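Local coordinates for antifreeze protein (Uncultured bacterium, PDB 6EIO), which binds ice, probably through two faces of a beta-solenoid of the ice-binding-like family, at residues Gln25-Ile39 against Ala86-Arg100. Sequence-based numbering, arbitrary orientation. Where two conformers were deposited one is given.
Sequences QTPITLGSANNFAVI and AKLDITTAYNDAAAR
Arg100, just past the end of helix 81-99, reaches across to Gln25, Thr26 and Pro27. Its CB and CG lie farther from Gln25 OE1 than its CD, which is 3.2 Å away. The chain runs extended from CG to NE (chi2 -178°, chi3 177°), which carries the guanidinium to the loop backbone. There NE turns back to Asp96 OD1, one helical turn earlier, in a side-on salt bridge whose second arm is NH2 to Asp96 OD2. CZ lies 3.6 Å from Thr26 O. NH1 serves two acceptors, Gln25 OE1 and, at 2.8 Å, Thr26 O, while NH2 also donates to Pro27 O from above that carbonyl's plane. Ile28 CG1 lies over one face of the group, 3.5 Å from NH2. A leucine in place of Arg100 would probably leave the carbonyls of Thr26 and Pro27 without these donors and Asp96 without its counter-charge.

Further along, Ile28 puts CD1 on Ala97 CB (3.7 Å) and CG2 on Ala93 CB, and bridging waters tie Thr29 to Asp96 and to Asp89 O. Asp89 OD2 then takes two bonds from Ser32: the backbone N at 2.8 Å, on its anti lone pair, and OG at 2.7 Å, from above the carboxylate plane. Ala33 CB presses tightly on Ile90 CG2 (3.4 Å), and Ile39 CD1 meets Ala86 CB. Residues 25-33 run antiparallel to helix 81-99, which flanks the beta-solenoid, before the chain turns into strand 36-40 between strands 55-58 and 207-214. Leu30 and Ala93 both pack on Ile195 of strand 193-196, Ile39 and Ile90 on Leu213 of strand 207-214.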
loop_
_atom_site.group_PDB
_atom_site.type_symbol
_atom_site.label_atom_id
_atom_site.label_comp_id
_atom_site.label_asym_id
_atom_site.label_seq_id
_atom_site.Cartn_x
_atom_site.Cartn_y
_atom_site.Cartn_z
ATOM N N GLN A 25 -11.791 -6.357 11.843
ATOM C CA GLN A 25 -11.603 -6.631 10.431
ATOM C C GLN A 25 -10.761 -7.884 10.258
ATOM O O GLN A 25 -9.763 -8.078 10.961
ATOM C CB GLN A 25 -10.873 -5.471 9.748
ATOM C CG GLN A 25 -11.728 -4.237 9.603
ATOM C CD GLN A 25 -12.991 -4.509 8.831
ATOM O OE1 GLN A 25 -12.952 -5.073 7.744
ATOM N NE2 GLN A 25 -14.129 -4.136 9.404
ATOM N N THR A 26 -11.176 -8.733 9.324
ATOM C CA THR A 26 -10.358 -9.859 8.916
ATOM C C THR A 26 -9.254 -9.362 7.981
ATOM O O THR A 26 -9.371 -8.300 7.355
ATOM C CB THR A 26 -11.202 -10.899 8.178
ATOM O OG1 THR A 26 -11.757 -10.294 7.011
ATOM C CG2 THR A 26 -12.315 -11.450 9.066
ATOM N N PRO A 27 -8.174 -10.123 7.843
ATOM C CA PRO A 27 -7.182 -9.776 6.830
ATOM C C PRO A 27 -7.825 -9.764 5.452
ATOM O O PRO A 27 -8.855 -10.395 5.205
ATOM C CB PRO A 27 -6.135 -10.893 6.957
ATOM C CG PRO A 27 -6.338 -11.454 8.330
ATOM C CD PRO A 27 -7.806 -11.341 8.580
ATOM N N ILE A 28 -7.203 -9.019 4.548
ATOM C CA ILE A 28 -7.590 -9.009 3.140
ATOM C C ILE A 28 -6.681 -9.986 2.403
ATOM O O ILE A 28 -5.472 -9.754 2.278
ATOM C CB ILE A 28 -7.500 -7.606 2.538
ATOM C CG1 ILE A 28 -8.515 -6.713 3.238
ATOM C CG2 ILE A 28 -7.751 -7.642 1.020
ATOM C CD1 ILE A 28 -8.361 -5.266 2.913
ATOM N N THR A 29 -7.245 -11.082 1.910
ATOM C CA THR A 29 -6.481 -12.066 1.152
ATOM C C THR A 29 -5.924 -11.420 -0.109
ATOM O O THR A 29 -6.700 -10.878 -0.905
ATOM C CB THR A 29 -7.449 -13.196 0.767
ATOM O OG1 THR A 29 -7.869 -13.883 1.944
ATOM C CG2 THR A 29 -6.787 -14.191 -0.158
ATOM N N LEU A 30 -4.611 -11.511 -0.309
ATOM C CA LEU A 30 -3.947 -11.012 -1.505
ATOM C C LEU A 30 -3.634 -12.118 -2.497
ATOM O O LEU A 30 -3.164 -11.833 -3.606
ATOM C CB LEU A 30 -2.647 -10.286 -1.134
ATOM C CG LEU A 30 -2.821 -9.117 -0.170
ATOM C CD1 LEU A 30 -1.449 -8.545 0.173
ATOM C CD2 LEU A 30 -3.746 -8.027 -0.701
ATOM N N GLY A 31 -3.885 -13.365 -2.128
ATOM C CA GLY A 31 -3.656 -14.442 -3.060
ATOM C C GLY A 31 -2.228 -14.456 -3.578
ATOM O O GLY A 31 -1.247 -14.333 -2.825
ATOM N N SER A 32 -2.115 -14.623 -4.894
ATOM C CA SER A 32 -0.814 -14.745 -5.528
ATOM C C SER A 32 -0.034 -13.429 -5.563
ATOM O O SER A 32 1.106 -13.424 -6.036
ATOM C CB SER A 32 -1.005 -15.344 -6.927
ATOM O OG SER A 32 -1.839 -14.523 -7.709
ATOM N N ALA A 33 -0.592 -12.333 -5.045
ATOM C CA ALA A 33 0.168 -11.107 -4.896
ATOM C C ALA A 33 1.023 -11.087 -3.643
ATOM O O ALA A 33 1.814 -10.156 -3.502
ATOM C CB ALA A 33 -0.747 -9.882 -4.923
ATOM N N ASN A 34 0.917 -12.075 -2.738
ATOM C CA ASN A 34 1.518 -11.873 -1.417
ATOM C C ASN A 34 3.042 -11.740 -1.448
ATOM O O ASN A 34 3.610 -11.082 -0.572
ATOM C CB ASN A 34 1.105 -12.934 -0.386
ATOM C CG ASN A 34 1.053 -12.347 1.038
ATOM O OD1 ASN A 34 0.226 -11.482 1.319
ATOM N ND2 ASN A 34 1.950 -12.786 1.916
ATOM N N ASN A 35 3.723 -12.392 -2.387
ATOM C CA ASN A 35 5.178 -12.333 -2.427
ATOM C C ASN A 35 5.714 -11.255 -3.360
ATOM O O ASN A 35 6.939 -11.140 -3.523
ATOM C CB ASN A 35 5.751 -13.732 -2.716
ATOM C CG ASN A 35 5.487 -14.676 -1.573
ATOM O OD1 ASN A 35 5.836 -14.379 -0.440
ATOM N ND2 ASN A 35 4.931 -15.840 -1.857
ATOM N N PHE A 36 4.826 -10.449 -3.941
ATOM C CA PHE A 36 5.213 -9.289 -4.730
ATOM C C PHE A 36 5.344 -8.051 -3.853
ATOM O O PHE A 36 4.447 -7.740 -3.065
ATOM C CB PHE A 36 4.171 -8.969 -5.801
ATOM C CG PHE A 36 4.192 -9.912 -6.981
ATOM C CD1 PHE A 36 4.996 -9.626 -8.070
ATOM C CD2 PHE A 36 3.402 -11.060 -6.993
ATOM C CE1 PHE A 36 5.019 -10.480 -9.162
ATOM C CE2 PHE A 36 3.411 -11.898 -8.094
ATOM C CZ PHE A 36 4.229 -11.608 -9.177
ATOM N N ALA A 37 6.448 -7.321 -4.051
ATOM C CA ALA A 37 6.562 -5.966 -3.523
ATOM C C ALA A 37 5.869 -4.933 -4.408
ATOM O O ALA A 37 5.384 -3.916 -3.887
ATOM C CB ALA A 37 8.032 -5.597 -3.346
ATOM N N VAL A 38 5.870 -5.148 -5.728
ATOM C CA VAL A 38 5.358 -4.179 -6.689
ATOM C C VAL A 38 4.657 -4.931 -7.808
ATOM O O VAL A 38 5.222 -5.893 -8.344
ATOM C CB VAL A 38 6.500 -3.320 -7.272
ATOM C CG1 VAL A 38 5.951 -2.367 -8.343
ATOM C CG2 VAL A 38 7.215 -2.529 -6.177
ATOM N N ILE A 39 3.452 -4.489 -8.169
ATOM C CA ILE A 39 2.736 -4.970 -9.348
ATOM C C ILE A 39 2.159 -3.759 -10.064
ATOM O O ILE A 39 1.644 -2.846 -9.413
ATOM C CB ILE A 39 1.562 -5.926 -8.990
ATOM C CG1 ILE A 39 2.089 -7.190 -8.327
ATOM C CG2 ILE A 39 0.705 -6.218 -10.220
ATOM C CD1 ILE A 39 1.024 -8.182 -7.893
ATOM N N ALA A 86 -1.837 -12.954 -10.303
ATOM C CA ALA A 86 -1.739 -11.896 -9.308
ATOM C C ALA A 86 -2.635 -10.717 -9.670
ATOM O O ALA A 86 -3.208 -10.092 -8.776
ATOM C CB ALA A 86 -0.287 -11.464 -9.136
ATOM N N LYS A 87 -2.789 -10.401 -10.957
ATOM C CA LYS A 87 -3.726 -9.327 -11.323
ATOM C C LYS A 87 -5.152 -9.686 -10.942
ATOM O O LYS A 87 -5.893 -8.847 -10.413
ATOM C CB LYS A 87 -3.673 -8.993 -12.814
ATOM C CG LYS A 87 -2.327 -8.507 -13.329
ATOM C CD LYS A 87 -1.716 -7.352 -12.560
ATOM C CE LYS A 87 -2.624 -6.114 -12.453
ATOM N NZ LYS A 87 -3.206 -5.705 -13.779
ATOM N N LEU A 88 -5.564 -10.929 -11.211
ATOM C CA LEU A 88 -6.901 -11.365 -10.804
ATOM C C LEU A 88 -7.052 -11.252 -9.298
ATOM O O LEU A 88 -8.100 -10.839 -8.786
ATOM C CB LEU A 88 -7.142 -12.819 -11.245
ATOM C CG LEU A 88 -7.150 -13.058 -12.754
ATOM C CD1 LEU A 88 -7.158 -14.552 -13.049
ATOM C CD2 LEU A 88 -8.344 -12.376 -13.409
ATOM N N ASP A 89 -6.000 -11.628 -8.571
ATOM C CA ASP A 89 -6.078 -11.662 -7.116
ATOM C C ASP A 89 -6.041 -10.261 -6.505
ATOM O O ASP A 89 -6.675 -10.043 -5.456
ATOM C CB ASP A 89 -4.982 -12.580 -6.557
ATOM C CG ASP A 89 -5.200 -14.035 -6.943
ATOM O OD1 ASP A 89 -6.271 -14.394 -7.478
ATOM O OD2 ASP A 89 -4.274 -14.829 -6.683
ATOM N N ILE A 90 -5.367 -9.301 -7.142
ATOM C CA ILE A 90 -5.443 -7.933 -6.635
ATOM C C ILE A 90 -6.779 -7.287 -6.973
ATOM O O ILE A 90 -7.259 -6.452 -6.195
ATOM C CB ILE A 90 -4.220 -7.035 -6.934
ATOM C CG1 ILE A 90 -4.105 -6.636 -8.384
ATOM C CG2 ILE A 90 -2.956 -7.686 -6.400
ATOM C CD1 ILE A 90 -3.032 -5.576 -8.620
ATOM N N THR A 91 -7.422 -7.667 -8.081
ATOM C CA THR A 91 -8.800 -7.227 -8.301
ATOM C C THR A 91 -9.707 -7.745 -7.195
ATOM O O THR A 91 -10.497 -6.991 -6.616
ATOM C CB THR A 91 -9.262 -7.678 -9.677
ATOM O OG1 THR A 91 -8.477 -6.972 -10.638
ATOM C CG2 THR A 91 -10.763 -7.398 -9.881
ATOM N N THR A 92 -9.576 -9.032 -6.860
ATOM C CA THR A 92 -10.367 -9.592 -5.767
ATOM C C THR A 92 -10.124 -8.828 -4.466
ATOM O O THR A 92 -11.066 -8.468 -3.749
ATOM C CB THR A 92 -10.017 -11.078 -5.614
ATOM O OG1 THR A 92 -10.379 -11.738 -6.824
ATOM C CG2 THR A 92 -10.708 -11.717 -4.407
ATOM N N ALA A 93 -8.854 -8.580 -4.141
ATOM C CA ALA A 93 -8.513 -7.901 -2.897
ATOM C C ALA A 93 -9.038 -6.466 -2.877
ATOM O O ALA A 93 -9.547 -5.994 -1.855
ATOM C CB ALA A 93 -7.000 -7.903 -2.701
ATOM N N TYR A 94 -8.894 -5.758 -4.001
ATOM C CA TYR A 94 -9.409 -4.402 -4.113
ATOM C C TYR A 94 -10.914 -4.372 -3.855
ATOM O O TYR A 94 -11.422 -3.540 -3.100
ATOM C CB TYR A 94 -9.094 -3.898 -5.520
ATOM C CG TYR A 94 -9.610 -2.509 -5.828
ATOM C CD1 TYR A 94 -10.931 -2.305 -6.233
ATOM C CD2 TYR A 94 -8.774 -1.396 -5.736
ATOM C CE1 TYR A 94 -11.394 -1.035 -6.549
ATOM C CE2 TYR A 94 -9.237 -0.128 -6.045
ATOM C CZ TYR A 94 -10.542 0.055 -6.450
ATOM O OH TYR A 94 -10.959 1.318 -6.748
ATOM N N ASN A 95 -11.641 -5.279 -4.509
ATOM C CA ASN A 95 -13.092 -5.297 -4.367
ATOM C C ASN A 95 -13.494 -5.676 -2.944
ATOM O O ASN A 95 -14.462 -5.121 -2.401
ATOM C CB ASN A 95 -13.709 -6.259 -5.382
ATOM C CG ASN A 95 -13.625 -5.784 -6.821
ATOM O OD1 ASN A 95 -13.661 -6.621 -7.757
ATOM N ND2 ASN A 95 -13.558 -4.496 -7.034
ATOM N N ASP A 96 -12.777 -6.620 -2.329
ATOM C CA ASP A 96 -13.021 -6.988 -0.936
ATOM C C ASP A 96 -12.853 -5.768 -0.042
ATOM O O ASP A 96 -13.749 -5.390 0.723
ATOM C CB ASP A 96 -12.026 -8.121 -0.588
ATOM C CG ASP A 96 -12.032 -8.562 0.866
ATOM O OD1 ASP A 96 -12.970 -8.237 1.603
ATOM O OD2 ASP A 96 -11.048 -9.223 1.266
ATOM N N ALA A 97 -11.708 -5.110 -0.164
ATOM C CA ALA A 97 -11.428 -3.930 0.646
ATOM C C ALA A 97 -12.499 -2.869 0.466
ATOM O O ALA A 97 -12.972 -2.290 1.445
ATOM C CB ALA A 97 -10.055 -3.372 0.273
ATOM N N ALA A 98 -12.882 -2.592 -0.785
ATOM C CA ALA A 98 -13.813 -1.505 -1.070
ATOM C C ALA A 98 -15.226 -1.809 -0.585
ATOM O O ALA A 98 -16.002 -0.879 -0.333
ATOM C CB ALA A 98 -13.835 -1.226 -2.571
ATOM N N ALA A 99 -15.596 -3.083 -0.487
ATOM C CA ALA A 99 -16.955 -3.460 -0.133
ATOM C C ALA A 99 -17.177 -3.553 1.361
ATOM O O ALA A 99 -18.330 -3.641 1.793
ATOM C CB ALA A 99 -17.303 -4.811 -0.757
ATOM N N ARG A 100 -16.129 -3.545 2.169
ATOM C CA ARG A 100 -16.331 -3.745 3.593
ATOM C C ARG A 100 -17.151 -2.616 4.194
ATOM O O ARG A 100 -16.975 -1.450 3.845
ATOM C CB ARG A 100 -15.003 -3.874 4.298
ATOM C CG ARG A 100 -14.365 -5.139 3.855
ATOM C CD ARG A 100 -13.091 -5.380 4.522
ATOM N NE ARG A 100 -12.551 -6.669 4.106
ATOM C CZ ARG A 100 -11.762 -7.406 4.871
ATOM N NH1 ARG A 100 -11.429 -6.980 6.083
ATOM N NH2 ARG A 100 -11.256 -8.548 4.413
HETATM O O HOH W 1 -10.113 -11.507 2.464
HETATM O O HOH W 2 -6.845 -12.006 -3.488
HETATM O O HOH W 3 -9.548 -10.436 -0.822
#